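Local coordinates for cupin 2 conserved barrel domain protein (Leptotrichia buccalis, PDB 3RNS) that is of unknown function but carries a conserved beta-barrel domain of the cupin superfamily and probably folds as a two-domain bicupin, at residues A[34-39]-A[150-155]; A[183-188]-A[192-197]. All coordinates share one frame; numbering follows the deposited sequence. Where two conformers were deposited one is given.

Contact 1 (A[34-39]-A[150-155]); sequences QPNSYI and KPNLVM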
ATOM      1  N   GLN A  34       2.710 -13.691   5.314  1.00 45.89           N
ATOM      2  CA  GLN A  34       3.862 -14.570   5.136  1.00 47.63           C
ATOM      3  C   GLN A  34       4.534 -14.781   6.501  1.00 48.32           C
ATOM      4  O   GLN A  34       4.195 -14.105   7.481  1.00 46.17           O
ATOM      5  CB  GLN A  34       4.815 -13.926   4.147  1.00 47.57           C
ATOM      6  CG  GLN A  34       4.277 -13.791   2.735  1.00 49.65           C
ATOM      7  CD  GLN A  34       4.208 -15.112   1.981  1.00 55.63           C
ATOM      8  OE1 GLN A  34       4.637 -16.152   2.479  1.00 61.79           O
ATOM      9  NE2 GLN A  34       3.645 -15.073   0.773  1.00 58.31           N
ATOM     10  N   PRO A  35       5.484 -15.735   6.586  1.00 50.54           N
ATOM     11  CA  PRO A  35       6.062 -16.001   7.895  1.00 52.33           C
ATOM     12  C   PRO A  35       6.679 -14.780   8.573  1.00 51.36           C
ATOM     13  O   PRO A  35       6.542 -14.678   9.781  1.00 51.98           O
ATOM     14  CB  PRO A  35       7.126 -17.088   7.611  1.00 55.66           C
ATOM     15  CG  PRO A  35       6.655 -17.743   6.332  1.00 54.95           C
ATOM     16  CD  PRO A  35       6.014 -16.640   5.550  1.00 52.12           C
ATOM     17  N   ASN A  36       7.272 -13.841   7.815  1.00 49.69           N
ATOM     18  CA  ASN A  36       7.871 -12.664   8.475  0.60 49.33           C
ATOM     19  C   ASN A  36       7.476 -11.306   7.914  1.00 46.99           C
ATOM     20  O   ASN A  36       8.119 -10.306   8.210  1.00 47.32           O
ATOM     21  CB  ASN A  36       9.401 -12.763   8.537  0.60 52.16           C
ATOM     22  CG  ASN A  36      10.009 -11.865   9.633  0.60 53.92           C
ATOM     23  OD1 ASN A  36       9.557 -11.870  10.780  0.60 54.34           O
ATOM     24  ND2 ASN A  36      11.029 -11.089   9.270  0.60 56.21           N
ATOM     25  N   SER A  37       6.370 -11.247   7.170  1.00 43.18           N
ATOM     26  CA  SER A  37       5.806  -9.963   6.806  1.00 40.71           C
ATOM     27  C   SER A  37       4.311 -10.146   6.438  1.00 37.92           C
ATOM     28  O   SER A  37       3.841 -11.252   6.181  1.00 37.23           O
ATOM     29  CB  SER A  37       6.591  -9.327   5.644  1.00 40.03           C
ATOM     30  OG  SER A  37       6.593 -10.190   4.499  1.00 39.97           O
ATOM     31  N   TYR A  38       3.577  -9.064   6.439  1.00 35.68           N
ATOM     32  CA  TYR A  38       2.146  -9.111   6.122  1.00 33.76           C
ATOM     33  C   TYR A  38       1.669  -7.770   5.679  1.00 31.66           C
ATOM     34  O   TYR A  38       2.341  -6.737   5.863  1.00 31.71           O
ATOM     35  CB  TYR A  38       1.339  -9.533   7.359  1.00 34.37           C
ATOM     36  CG  TYR A  38       1.380  -8.522   8.479  1.00 34.90           C
ATOM     37  CD1 TYR A  38       2.409  -8.522   9.421  1.00 40.09           C
ATOM     38  CD2 TYR A  38       0.402  -7.557   8.592  1.00 35.34           C
ATOM     39  CE1 TYR A  38       2.445  -7.584  10.443  1.00 40.17           C
ATOM     40  CE2 TYR A  38       0.437  -6.606   9.601  1.00 36.27           C
ATOM     41  CZ  TYR A  38       1.461  -6.615  10.509  1.00 39.95           C
ATOM     42  OH  TYR A  38       1.503  -5.641  11.513  1.00 41.53           O
ATOM     43  N   ILE A  39       0.469  -7.773   5.129  1.00 30.24           N
ATOM     44  CA  ILE A  39      -0.211  -6.558   4.763  1.00 29.16           C
ATOM     45  C   ILE A  39      -1.632  -6.688   5.314  1.00 29.08           C
ATOM     46  O   ILE A  39      -2.278  -7.715   5.059  1.00 29.08           O
ATOM     47  CB  ILE A  39      -0.358  -6.359   3.233  1.00 28.78           C
ATOM     48  CG1 ILE A  39       0.992  -6.322   2.492  1.00 30.36           C
ATOM     49  CG2 ILE A  39      -1.059  -5.040   2.952  1.00 27.62           C
ATOM     50  CD1 ILE A  39       0.848  -6.172   0.895  1.00 26.72           C
ATOM     51  N   LYS A 150      14.378  -5.159   1.824  1.00 51.98           N
ATOM     52  CA  LYS A 150      14.727  -6.116   2.883  1.00 53.36           C
ATOM     53  C   LYS A 150      14.439  -7.519   2.383  1.00 53.79           C
ATOM     54  O   LYS A 150      13.718  -7.691   1.405  1.00 53.56           O
ATOM     55  CB  LYS A 150      13.864  -5.860   4.089  1.00 52.94           C
ATOM     56  CG  LYS A 150      13.981  -4.489   4.650  1.00 53.64           C
ATOM     57  CD  LYS A 150      13.088  -4.389   5.864  1.00 55.33           C
ATOM     58  CE  LYS A 150      13.080  -2.982   6.463  1.00 57.07           C
ATOM     59  NZ  LYS A 150      14.327  -2.741   7.291  1.00 58.24           N
ATOM     60  N   PRO A 151      14.959  -8.547   3.064  1.00 55.35           N
ATOM     61  CA  PRO A 151      14.742  -9.855   2.457  1.00 55.14           C
ATOM     62  C   PRO A 151      13.277 -10.345   2.485  1.00 51.74           C
ATOM     63  O   PRO A 151      12.922 -11.241   1.729  1.00 52.16           O
ATOM     64  CB  PRO A 151      15.662 -10.787   3.280  1.00 57.92           C
ATOM     65  CG  PRO A 151      16.108  -9.967   4.516  1.00 59.21           C
ATOM     66  CD  PRO A 151      15.391  -8.651   4.471  1.00 57.82           C
ATOM     67  N   ASN A 152      12.436  -9.771   3.328  1.00 49.36           N
ATOM     68  CA  ASN A 152      11.030 -10.205   3.353  0.60 47.33           C
ATOM     69  C   ASN A 152      10.071  -9.139   2.850  1.00 44.69           C
ATOM     70  O   ASN A 152       8.872  -9.383   2.745  1.00 43.66           O
ATOM     71  CB  ASN A 152      10.614 -10.678   4.747  0.60 48.07           C
ATOM     72  CG  ASN A 152      11.509 -11.804   5.297  0.60 49.88           C
ATOM     73  OD1 ASN A 152      11.911 -11.763   6.444  0.60 51.65           O
ATOM     74  ND2 ASN A 152      11.791 -12.805   4.485  0.60 48.86           N
ATOM     75  N   LEU A 153      10.589  -7.970   2.483  1.00 43.88           N
ATOM     76  CA  LEU A 153       9.732  -6.847   2.138  1.00 40.97           C
ATOM     77  C   LEU A 153      10.442  -5.817   1.251  1.00 40.02           C
ATOM     78  O   LEU A 153      11.560  -5.344   1.559  1.00 40.50           O
ATOM     79  CB  LEU A 153       9.256  -6.182   3.434  1.00 40.75           C
ATOM     80  CG  LEU A 153       8.337  -4.979   3.289  1.00 41.41           C
ATOM     81  CD1 LEU A 153       6.987  -5.414   2.673  1.00 40.89           C
ATOM     82  CD2 LEU A 153       8.159  -4.247   4.656  1.00 42.47           C
ATOM     83  N   VAL A 154       9.801  -5.497   0.136  1.00 38.07           N
ATOM     84  CA  VAL A 154      10.270  -4.463  -0.777  1.00 37.56           C
ATOM     85  C   VAL A 154       9.114  -3.540  -1.101  1.00 35.31           C
ATOM     86  O   VAL A 154       8.001  -4.020  -1.460  1.00 35.42           O
ATOM     87  CB  VAL A 154      10.886  -5.074  -2.075  1.00 38.82           C
ATOM     88  CG1 VAL A 154      11.308  -3.979  -3.088  1.00 38.45           C
ATOM     89  CG2 VAL A 154      12.042  -5.970  -1.705  1.00 40.64           C
HETATM   90  N   MSE A 155       9.335  -2.229  -0.934  1.00 33.82           N
HETATM   91  CA  MSE A 155       8.322  -1.236  -1.291  0.70 32.60           C
HETATM   92  C   MSE A 155       8.943  -0.188  -2.183  1.00 31.66           C
HETATM   93  O   MSE A 155      10.001   0.359  -1.875  1.00 31.93           O
HETATM   94  CB  MSE A 155       7.684  -0.558  -0.054  0.70 32.84           C
HETATM   95  CG  MSE A 155       6.992  -1.538   0.904  0.70 37.22           C
HETATM   96 SE   MSE A 155       6.314  -0.721   2.546  0.42 38.74          SE
HETATM   97  CE  MSE A 155       4.881   0.357   1.799  0.70 35.55           C
TER

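Contact 2 (A[183-188]-A[192-197]); sequences EGKYYV and PFIVKK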
ATOM      1  N   GLU A 183      -4.287   5.788 -14.259  1.00 31.42           N
ATOM      2  CA  GLU A 183      -4.704   4.424 -14.290  1.00 32.66           C
ATOM      3  C   GLU A 183      -3.732   3.656 -15.108  1.00 31.74           C
ATOM      4  O   GLU A 183      -3.107   4.194 -16.038  1.00 31.27           O
ATOM      5  CB  GLU A 183      -6.141   4.252 -14.793  1.00 34.18           C
ATOM      6  CG  GLU A 183      -6.356   4.602 -16.194  1.00 40.39           C
ATOM      7  CD  GLU A 183      -7.790   4.258 -16.713  1.00 47.86           C
ATOM      8  OE1 GLU A 183      -7.855   3.534 -17.749  1.00 51.99           O
ATOM      9  OE2 GLU A 183      -8.807   4.739 -16.124  1.00 47.53           O
ATOM     10  N   GLY A 184      -3.550   2.407 -14.700  1.00 30.26           N
ATOM     11  CA  GLY A 184      -2.563   1.534 -15.322  1.00 31.87           C
ATOM     12  C   GLY A 184      -3.162   0.258 -15.826  1.00 32.03           C
ATOM     13  O   GLY A 184      -4.206  -0.200 -15.328  1.00 33.59           O
ATOM     14  N   LYS A 185      -2.550  -0.292 -16.857  1.00 33.04           N
ATOM     15  CA  LYS A 185      -3.010  -1.535 -17.430  1.00 34.68           C
ATOM     16  C   LYS A 185      -2.063  -2.637 -17.033  1.00 34.65           C
ATOM     17  O   LYS A 185      -0.874  -2.633 -17.409  1.00 36.99           O
ATOM     18  CB  LYS A 185      -3.104  -1.445 -18.925  1.00 35.39           C
ATOM     19  CG  LYS A 185      -3.574  -2.750 -19.535  1.00 41.70           C
ATOM     20  CD  LYS A 185      -4.150  -2.480 -20.905  1.00 48.76           C
ATOM     21  CE  LYS A 185      -4.530  -3.737 -21.664  1.00 51.45           C
ATOM     22  NZ  LYS A 185      -4.213  -3.555 -23.124  1.00 56.01           N
ATOM     23  N   TYR A 186      -2.547  -3.564 -16.234  1.00 32.17           N
ATOM     24  CA  TYR A 186      -1.703  -4.665 -15.765  1.00 32.00           C
ATOM     25  C   TYR A 186      -2.031  -5.953 -16.476  1.00 33.21           C
ATOM     26  O   TYR A 186      -3.096  -6.098 -17.057  1.00 33.43           O
ATOM     27  CB  TYR A 186      -1.867  -4.866 -14.269  1.00 31.94           C
ATOM     28  CG  TYR A 186      -1.297  -3.757 -13.459  1.00 32.05           C
ATOM     29  CD1 TYR A 186      -0.054  -3.882 -12.856  1.00 32.63           C
ATOM     30  CD2 TYR A 186      -1.996  -2.568 -13.286  1.00 32.42           C
ATOM     31  CE1 TYR A 186       0.465  -2.848 -12.096  1.00 31.87           C
ATOM     32  CE2 TYR A 186      -1.462  -1.532 -12.566  1.00 31.96           C
ATOM     33  CZ  TYR A 186      -0.257  -1.679 -11.960  1.00 29.34           C
ATOM     34  OH  TYR A 186       0.272  -0.637 -11.212  1.00 32.17           O
ATOM     35  N   TYR A 187      -1.051  -6.849 -16.529  1.00 33.60           N
ATOM     36  CA  TYR A 187      -1.252  -8.158 -17.079  1.00 34.95           C
ATOM     37  C   TYR A 187      -0.729  -9.178 -16.089  1.00 36.38           C
ATOM     38  O   TYR A 187       0.353  -8.986 -15.479  1.00 34.92           O
ATOM     39  CB  TYR A 187      -0.511  -8.357 -18.394  1.00 35.93           C
ATOM     40  CG  TYR A 187      -0.855  -7.402 -19.529  1.00 38.99           C
ATOM     41  CD1 TYR A 187      -1.683  -7.784 -20.588  1.00 41.05           C
ATOM     42  CD2 TYR A 187      -0.309  -6.138 -19.564  1.00 38.12           C
ATOM     43  CE1 TYR A 187      -1.951  -6.899 -21.634  1.00 42.50           C
ATOM     44  CE2 TYR A 187      -0.568  -5.270 -20.573  1.00 40.45           C
ATOM     45  CZ  TYR A 187      -1.386  -5.641 -21.611  1.00 44.04           C
ATOM     46  OH  TYR A 187      -1.609  -4.678 -22.605  1.00 47.11           O
ATOM     47  N   VAL A 188      -1.487 -10.257 -15.919  1.00 37.87           N
ATOM     48  CA  VAL A 188      -1.013 -11.405 -15.141  1.00 39.84           C
ATOM     49  C   VAL A 188      -1.199 -12.622 -16.017  1.00 42.77           C
ATOM     50  O   VAL A 188      -2.315 -12.914 -16.422  1.00 42.06           O
ATOM     51  CB  VAL A 188      -1.771 -11.574 -13.788  1.00 39.79           C
ATOM     52  CG1 VAL A 188      -1.438 -12.952 -13.127  1.00 40.57           C
ATOM     53  CG2 VAL A 188      -1.399 -10.428 -12.835  1.00 35.03           C
ATOM     54  N   PRO A 192      -5.154  -9.110 -19.200  1.00 44.73           N
ATOM     55  CA  PRO A 192      -5.180  -7.657 -18.950  1.00 42.55           C
ATOM     56  C   PRO A 192      -6.303  -7.166 -18.028  1.00 41.06           C
ATOM     57  O   PRO A 192      -7.386  -7.743 -17.986  1.00 43.10           O
ATOM     58  CB  PRO A 192      -5.372  -7.066 -20.344  1.00 43.40           C
ATOM     59  CG  PRO A 192      -5.894  -8.188 -21.189  1.00 46.82           C
ATOM     60  CD  PRO A 192      -5.950  -9.441 -20.392  1.00 46.15           C
ATOM     61  N   PHE A 193      -6.014  -6.135 -17.248  1.00 37.70           N
ATOM     62  CA  PHE A 193      -7.019  -5.501 -16.428  1.00 35.62           C
ATOM     63  C   PHE A 193      -6.479  -4.138 -16.059  1.00 35.34           C
ATOM     64  O   PHE A 193      -5.239  -3.914 -15.982  1.00 32.73           O
ATOM     65  CB  PHE A 193      -7.379  -6.354 -15.191  1.00 35.49           C
ATOM     66  CG  PHE A 193      -6.196  -6.744 -14.341  1.00 32.40           C
ATOM     67  CD1 PHE A 193      -5.445  -7.841 -14.645  1.00 34.07           C
ATOM     68  CD2 PHE A 193      -5.874  -6.014 -13.233  1.00 30.64           C
ATOM     69  CE1 PHE A 193      -4.352  -8.191 -13.870  1.00 34.67           C
ATOM     70  CE2 PHE A 193      -4.816  -6.364 -12.429  1.00 30.43           C
ATOM     71  CZ  PHE A 193      -4.026  -7.446 -12.770  1.00 30.97           C
ATOM     72  N   ILE A 194      -7.407  -3.207 -15.941  1.00 35.04           N
ATOM     73  CA  ILE A 194      -7.085  -1.855 -15.633  1.00 35.44           C
ATOM     74  C   ILE A 194      -7.226  -1.681 -14.134  1.00 33.34           C
ATOM     75  O   ILE A 194      -8.240  -2.107 -13.531  1.00 33.98           O
ATOM     76  CB  ILE A 194      -8.090  -0.865 -16.257  1.00 36.83           C
ATOM     77  CG1 ILE A 194      -8.167  -1.047 -17.765  1.00 41.89           C
ATOM     78  CG2 ILE A 194      -7.746   0.560 -15.810  1.00 36.44           C
ATOM     79  CD1 ILE A 194      -6.909  -0.977 -18.428  1.00 44.32           C
ATOM     80  N   VAL A 195      -6.255  -1.010 -13.535  1.00 30.70           N
ATOM     81  CA  VAL A 195      -6.315  -0.588 -12.136  1.00 28.69           C
ATOM     82  C   VAL A 195      -6.315   0.940 -12.119  1.00 29.68           C
ATOM     83  O   VAL A 195      -5.392   1.572 -12.630  1.00 28.70           O
ATOM     84  CB  VAL A 195      -5.145  -1.158 -11.349  1.00 28.22           C
ATOM     85  CG1 VAL A 195      -5.245  -0.796  -9.847  1.00 28.60           C
ATOM     86  CG2 VAL A 195      -5.126  -2.665 -11.535  1.00 27.89           C
ATOM     87  N   LYS A 196      -7.408   1.515 -11.624  1.00 29.45           N
ATOM     88  CA  LYS A 196      -7.598   2.933 -11.595  1.00 30.98           C
ATOM     89  C   LYS A 196      -7.114   3.544 -10.310  1.00 30.71           C
ATOM     90  O   LYS A 196      -6.795   2.838  -9.341  1.00 29.48           O
ATOM     91  CB  LYS A 196      -9.055   3.247 -11.750  1.00 32.95           C
ATOM     92  CG  LYS A 196      -9.634   2.708 -13.045  1.00 38.46           C
ATOM     93  CD  LYS A 196     -11.133   3.052 -13.071  1.00 44.32           C
ATOM     94  CE  LYS A 196     -11.802   2.647 -14.384  1.00 51.53           C
ATOM     95  NZ  LYS A 196     -10.924   2.871 -15.584  1.00 51.96           N
ATOM     96  N   LYS A 197      -7.022   4.867 -10.295  1.00 31.18           N
ATOM     97  CA  LYS A 197      -6.572   5.554  -9.086  1.00 32.59           C
ATOM     98  C   LYS A 197      -7.467   5.126  -7.915  1.00 33.74           C
ATOM     99  O   LYS A 197      -8.674   5.187  -8.027  1.00 33.45           O
ATOM    100  CB  LYS A 197      -6.648   7.080  -9.263  1.00 33.22           C
ATOM    101  CG  LYS A 197      -6.320   7.830  -8.015  1.00 36.13           C
ATOM    102  CD  LYS A 197      -6.607   9.306  -8.186  1.00 41.55           C
ATOM    103  CE  LYS A 197      -6.330  10.033  -6.867  1.00 45.40           C
ATOM    104  NZ  LYS A 197      -6.361  11.507  -7.112  1.00 49.61           N
TER

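Contact 1 (A[34-39]-A[150-155])
The carboxamides of Asn36 and Asn152 cross at about a right angle, their planes 85° apart. Asn36 offers its in-plane amide N-H: ND2 reaches Asn152 OD1 at 3.0 Å in a nearly straight bond, and the acceptor lies almost in the plane of the Asn36 amide. Seen from Asn152 the fit is less regular, with the donor tilted from the carbonyl plane. Each residue sits in a tight beta-hairpin turn with Pro and Asn at its two corners, so this is a turn-to-turn contact between the two large antiparallel sheets, one of each half of what looks like a bicupin. Gln34 N bonds Ser37 O at 2.8 Å to close the first turn, and Lys150 N bonds Leu153 O at the same length to close the second.

Asn36 holds CG anti to its own nitrogen (chi1 -159°), which carries ND2 across to the other turn while CB also comes within 3.4 Å of Asn152 OD1. The far end of the Asn36 amide is engaged too, since OD1 accepts from the backbone nitrogen of Ile110; the two bonds agree with this orientation of the amide in this conformer. Both asparagines have a second conformer, so the amide-amide bond may not be made all the time.

One residue further on, the buried Ser37 points its side chain at the same turn. Asn152 therefore receives two hydrogen bonds from 34-39, one on its amide oxygen and one on its backbone oxygen. Backbone pairing with Lys226 ties Asn152 to the chain end after strand 218-225, and Val225 packs against Ser37. In the second bond Ser37 OG donates to Asn152 O at 3.0 Å, approaching from above the carbonyl plane, 35° out of it.

Contact 2 (A[183-188]-A[192-197])
Tyr186 and Phe193 form a hydrogen-bonded pair in the beta hairpin of strands 183-188 and 191-196, at the edge of a four-stranded antiparallel sheet in the cupin domain. Tyr186 N gives the shorter of their two bonds, 2.7 Å to Phe193 O, and Phe193 N returns one to Tyr186 O. Two residues along, Gly184 and Val195 repeat the exchange, with Gly184 N reaching Val195 O at 2.9 Å and nearly straight.

On the face bearing Tyr186, Phe193 and Val195, the Phe193 ring leans across to the other strand, its CG set between backbone N and carbonyl carbon (chi1 54°). That places Tyr186 CB over one ring face in a CH-pi contact, 4.0 Å from the centroid, while Val188 CG2 comes in at the ring edge, 3.8 Å from Phe193 CE1. Val195 CG2 packs against Tyr186 CD2 at 3.6 Å. Outward from here, Val177, Val179, Phe218 and Met220 pack against Tyr186, and Ala201 backs both Phe193 and Val195, so this face is the hydrophobic one, turned into the barrel.

The other face is mixed, with charged and apolar side chains, and more exposed. Glu183 and Lys196 run side by side and end in a salt bridge, Lys196 NZ standing 2.9 Å from Glu183 OE2 and above the carboxylate plane. The Ile194 side chain crosses that of Lys185, its CD1 touching Lys185 CB, while Pro192 CB touches both Lys185 CE and Tyr187 CE1. Beyond these, strand 209-212 flanks 183-188: Lys185 pairs with Glu212 and Tyr187 with Ala210 through the backbone. Glu212 also takes a hydrogen bond with Tyr187 OH, and Glu214 forms a salt bridge with Lys185, whose NZ donates to Tyr187 OH at 2.9 Å.

In the fold
The two contacts lie in series along the chain, their centres 24 Å apart and their nearest atoms about 13 Å, and they share no strand. Contact 1 is long-range: it brings turns 111 residues apart together, joining the sheet that holds strand 37-44 to the one that holds 153-160, through a small polar patch in which a buried serine sits beside two partly exposed asparagines. Contact 2 is local, a hairpin within one sheet of the second half, and buries over three times as much surface. Backbone bonds set its register, with hydrophobic packing toward the barrel and charges outside, whereas contact 1 rests on side-chain donors.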